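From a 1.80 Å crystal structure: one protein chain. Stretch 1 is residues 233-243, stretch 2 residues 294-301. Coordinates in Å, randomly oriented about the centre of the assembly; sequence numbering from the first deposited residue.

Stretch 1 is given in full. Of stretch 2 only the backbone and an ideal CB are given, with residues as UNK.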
# COMPACT_ATOMS: atom_id res chain seq x y z
N LEU A 233 3.54 1.66 -15.31
CA LEU A 233 3.53 3.04 -15.77
C LEU A 233 4.96 3.56 -15.82
O LEU A 233 5.70 3.45 -14.84
CB LEU A 233 2.70 3.94 -14.85
CG LEU A 233 1.18 3.82 -14.82
CD1 LEU A 233 0.64 4.72 -13.72
CD2 LEU A 233 0.61 4.19 -16.18
N THR A 234 5.35 4.17 -16.94
CA THR A 234 6.72 4.67 -17.05
C THR A 234 6.86 6.00 -16.34
O THR A 234 6.04 6.90 -16.55
CB THR A 234 7.14 4.82 -18.51
OG1 THR A 234 6.57 6.01 -19.05
CG2 THR A 234 6.67 3.65 -19.32
N PRO A 235 7.86 6.16 -15.47
CA PRO A 235 8.03 7.44 -14.76
C PRO A 235 8.08 8.61 -15.74
O PRO A 235 8.62 8.50 -16.84
CB PRO A 235 9.35 7.25 -14.02
CG PRO A 235 9.43 5.77 -13.78
CD PRO A 235 8.83 5.15 -15.02
N GLY A 236 7.46 9.72 -15.34
CA GLY A 236 7.44 10.92 -16.15
C GLY A 236 6.44 10.95 -17.29
O GLY A 236 6.31 11.99 -17.94
N ASP A 237 5.73 9.86 -17.56
CA ASP A 237 4.79 9.83 -18.69
C ASP A 237 3.42 10.28 -18.21
O ASP A 237 2.57 9.48 -17.80
CB ASP A 237 4.73 8.44 -19.31
CG ASP A 237 4.06 8.45 -20.67
OD1 ASP A 237 3.32 9.41 -20.99
OD2 ASP A 237 4.26 7.49 -21.44
N HIS A 238 3.17 11.59 -18.32
CA HIS A 238 1.90 12.15 -17.85
C HIS A 238 0.75 11.78 -18.77
O HIS A 238 -0.38 11.62 -18.30
CB HIS A 238 2.02 13.66 -17.72
CG HIS A 238 2.91 14.09 -16.60
ND1 HIS A 238 4.27 14.21 -16.74
CD2 HIS A 238 2.63 14.37 -15.30
CE1 HIS A 238 4.80 14.56 -15.57
NE2 HIS A 238 3.82 14.67 -14.69
N GLY A 239 1.00 11.67 -20.08
CA GLY A 239 -0.07 11.26 -20.98
C GLY A 239 -0.61 9.88 -20.64
O GLY A 239 -1.81 9.64 -20.73
N ALA A 240 0.28 8.96 -20.25
CA ALA A 240 -0.16 7.61 -19.89
C ALA A 240 -1.00 7.63 -18.63
O ALA A 240 -2.00 6.90 -18.53
CB ALA A 240 1.05 6.69 -19.70
N MET A 241 -0.60 8.43 -17.65
CA MET A 241 -1.37 8.64 -16.43
C MET A 241 -2.76 9.18 -16.75
O MET A 241 -3.76 8.68 -16.23
CB MET A 241 -0.59 9.60 -15.53
CG MET A 241 -1.14 9.83 -14.14
SD MET A 241 -0.83 8.40 -13.09
CE MET A 241 -2.47 7.74 -13.16
N LEU A 242 -2.83 10.20 -17.60
CA LEU A 242 -4.13 10.73 -18.01
C LEU A 242 -4.97 9.66 -18.70
O LEU A 242 -6.15 9.47 -18.37
CB LEU A 242 -3.94 11.94 -18.92
CG LEU A 242 -5.23 12.56 -19.48
CD1 LEU A 242 -6.11 13.08 -18.34
CD2 LEU A 242 -4.90 13.67 -20.47
N ARG A 243 -4.38 8.93 -19.65
CA ARG A 243 -5.13 7.85 -20.30
C ARG A 243 -5.62 6.83 -19.27
O ARG A 243 -6.74 6.30 -19.37
CB ARG A 243 -4.28 7.14 -21.36
CG ARG A 243 -3.94 8.00 -22.59
CD ARG A 243 -3.40 7.15 -23.73
NE ARG A 243 -2.36 6.20 -23.30
CZ ARG A 243 -1.06 6.49 -23.27
NH1 ARG A 243 -0.62 7.69 -23.61
NH2 ARG A 243 -0.19 5.57 -22.89
N UNK A 294 -2.99 15.78 -7.67
CA UNK A 294 -1.97 14.81 -7.25
C UNK A 294 -1.98 13.56 -8.12
O UNK A 294 -0.91 13.04 -8.47
CB UNK A 294 -2.18 14.42 -5.79
N UNK A 295 -3.16 13.08 -8.51
CA UNK A 295 -3.25 11.80 -9.20
C UNK A 295 -2.90 11.87 -10.68
O UNK A 295 -2.74 10.81 -11.30
CB UNK A 295 -4.66 11.24 -9.04
N UNK A 296 -2.78 13.07 -11.27
CA UNK A 296 -2.38 13.21 -12.66
C UNK A 296 -0.90 13.51 -12.82
O UNK A 296 -0.42 13.62 -13.96
CB UNK A 296 -3.20 14.31 -13.33
N UNK A 297 -0.17 13.66 -11.72
CA UNK A 297 1.26 13.93 -11.73
C UNK A 297 2.03 12.62 -11.57
O UNK A 297 1.62 11.75 -10.80
CB UNK A 297 1.63 14.92 -10.62
N UNK A 298 3.14 12.49 -12.29
CA UNK A 298 3.94 11.28 -12.30
C UNK A 298 5.35 11.66 -11.84
O UNK A 298 5.91 12.62 -12.36
CB UNK A 298 3.95 10.63 -13.68
N UNK A 299 5.94 10.94 -10.90
CA UNK A 299 7.30 11.29 -10.49
C UNK A 299 8.28 10.99 -11.61
O UNK A 299 8.07 10.10 -12.43
CB UNK A 299 7.70 10.53 -9.22
N UNK A 300 9.33 11.80 -11.66
CA UNK A 300 10.47 11.50 -12.49
C UNK A 300 11.49 10.74 -11.67
O UNK A 300 11.41 10.68 -10.44
CB UNK A 300 11.08 12.78 -13.08
N UNK A 301 12.42 10.11 -12.35
CA UNK A 301 13.53 9.47 -11.67
C UNK A 301 14.82 10.20 -12.05
O UNK A 301 14.89 10.87 -13.07
CB UNK A 301 13.61 7.98 -12.02

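Position 294 lies beyond the reach of stretch 1: no atom of that stretch comes within 5.5 Å of its ideal CB. Phi/psi of -48/-39 suit most residues, so these atoms leave the choice open. The deposited residue is Arg-294, its side chain extended with chi1 to chi3 all t, and its guanidinium nitrogens NH1 and NH2 are hydrogen-bonded elsewhere in the structure.

At 295 the CA-to-CB bond points sideways, again with nothing of stretch 1 within 5.5 Å of the ideal CB. The backbone makes the contact, since Met-241 CG lies 3.4 Å from the carbonyl O of 295. Many side chains would fit, polar or apolar. It is Glu-295, whose OE1 is hydrogen-bonded elsewhere in the structure.

Position 296 also has a sideways CB, 5.0 Å from Met-241 CG, but Leu-242 CD1 offers an apolar surface to a side chain long enough to approach it. Leucine, isoleucine or methionine would suit. Leu-296, with chi1 m and chi2 t, brings its CD2 to 4.4 Å from Leu-242 CD1. Its carbonyl O lies 3.4 Å from His-238 CD2, near the plane of the imidazole, and accepts a hydrogen bond from a water (O to water O, 2.7 Å) that also donates to His-238 O (3.0 Å from the water O). The water thus ties the first turn of the helix to this backbone.

At 297 CA-to-CB points away, although the ideal CB is still 4.6 Å from His-238 NE2. Phi/psi of -97/141 is extended, and a range of side chains is possible. The residue is Leu-297; its CD2 passes 4.1 Å from His-238 NE2.

Position 298 faces stretch 1 squarely. Its CB points toward it and lies 4.0 Å from Gly-236 N, 4.2 Å from His-238 NE2 and 4.3 Å from Asp-237 N. A compact, beta-branched side chain is the natural candidate: valine or isoleucine would suit the extended phi/psi of -121/131, with threonine a polar alternative of similar shape, and alanine would fill less of the space. Val-298, chi1 t, has the largest covered area of its stretch. Its CG1 lies 3.3 Å from Gly-236 N, while CG2 sits 3.5 Å from Met-241 CB and over one face of the His-238 ring.

The CB at 299 points away, so stretch 1 mainly meets the backbone. Gly-236 N donates a weak hydrogen bond to the carbonyl O of 299 (3.0 Å, 124°). Phi of -69 permits proline among many others, and Pro-299 is found.

At 300 the CB points away, 5.1 Å from Gly-236 CA, yet a flat side chain could turn back over that bare glycine; an aromatic residue would suit, as would a flexible polar one. His-300 does so: Gly-236 CA lies 4.1 Å from the centroid of its ring, over the face, a CH-pi contact. A CB on Gly-236 would come 3.0 Å from His-300 ND1, a clash.

Position 301 points sideways, its ideal CB 4.8 Å from Pro-235 CB, and tolerates many residues. Thr-301 occupies it.

Stretch 2 294-301: RELLVPHT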
# COMPACT_ATOMS: atom_id res chain seq x y z
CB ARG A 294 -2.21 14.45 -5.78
CG ARG A 294 -1.20 13.50 -5.18
CD ARG A 294 -1.46 13.21 -3.69
NE ARG A 294 -0.55 12.16 -3.23
CZ ARG A 294 0.51 12.35 -2.45
NH1 ARG A 294 1.29 11.32 -2.13
NH2 ARG A 294 0.80 13.56 -1.98
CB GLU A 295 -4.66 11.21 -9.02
CG GLU A 295 -4.97 10.93 -7.57
CD GLU A 295 -4.07 9.84 -6.98
OE1 GLU A 295 -3.60 8.97 -7.74
OE2 GLU A 295 -3.85 9.85 -5.75
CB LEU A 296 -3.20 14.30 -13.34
CG LEU A 296 -4.72 14.09 -13.39
CD1 LEU A 296 -5.39 15.29 -14.10
CD2 LEU A 296 -5.10 12.80 -14.10
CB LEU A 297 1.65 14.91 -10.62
CG LEU A 297 1.10 16.33 -10.75
CD1 LEU A 297 1.66 17.18 -9.62
CD2 LEU A 297 1.49 16.91 -12.11
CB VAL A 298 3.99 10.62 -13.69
CG1 VAL A 298 4.70 9.27 -13.62
CG2 VAL A 298 2.59 10.47 -14.26
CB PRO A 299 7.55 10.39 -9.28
CG PRO A 299 6.69 9.21 -9.53
CD PRO A 299 5.44 9.76 -10.18
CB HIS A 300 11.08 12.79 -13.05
CG HIS A 300 10.15 13.56 -13.92
ND1 HIS A 300 10.13 13.43 -15.29
CD2 HIS A 300 9.20 14.48 -13.62
CE1 HIS A 300 9.22 14.23 -15.80
NE2 HIS A 300 8.64 14.88 -14.81
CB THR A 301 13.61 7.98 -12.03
OG1 THR A 301 14.53 7.32 -11.16
CG2 THR A 301 14.03 7.81 -13.50
O HOH W 1 -1.45 13.71 -16.46
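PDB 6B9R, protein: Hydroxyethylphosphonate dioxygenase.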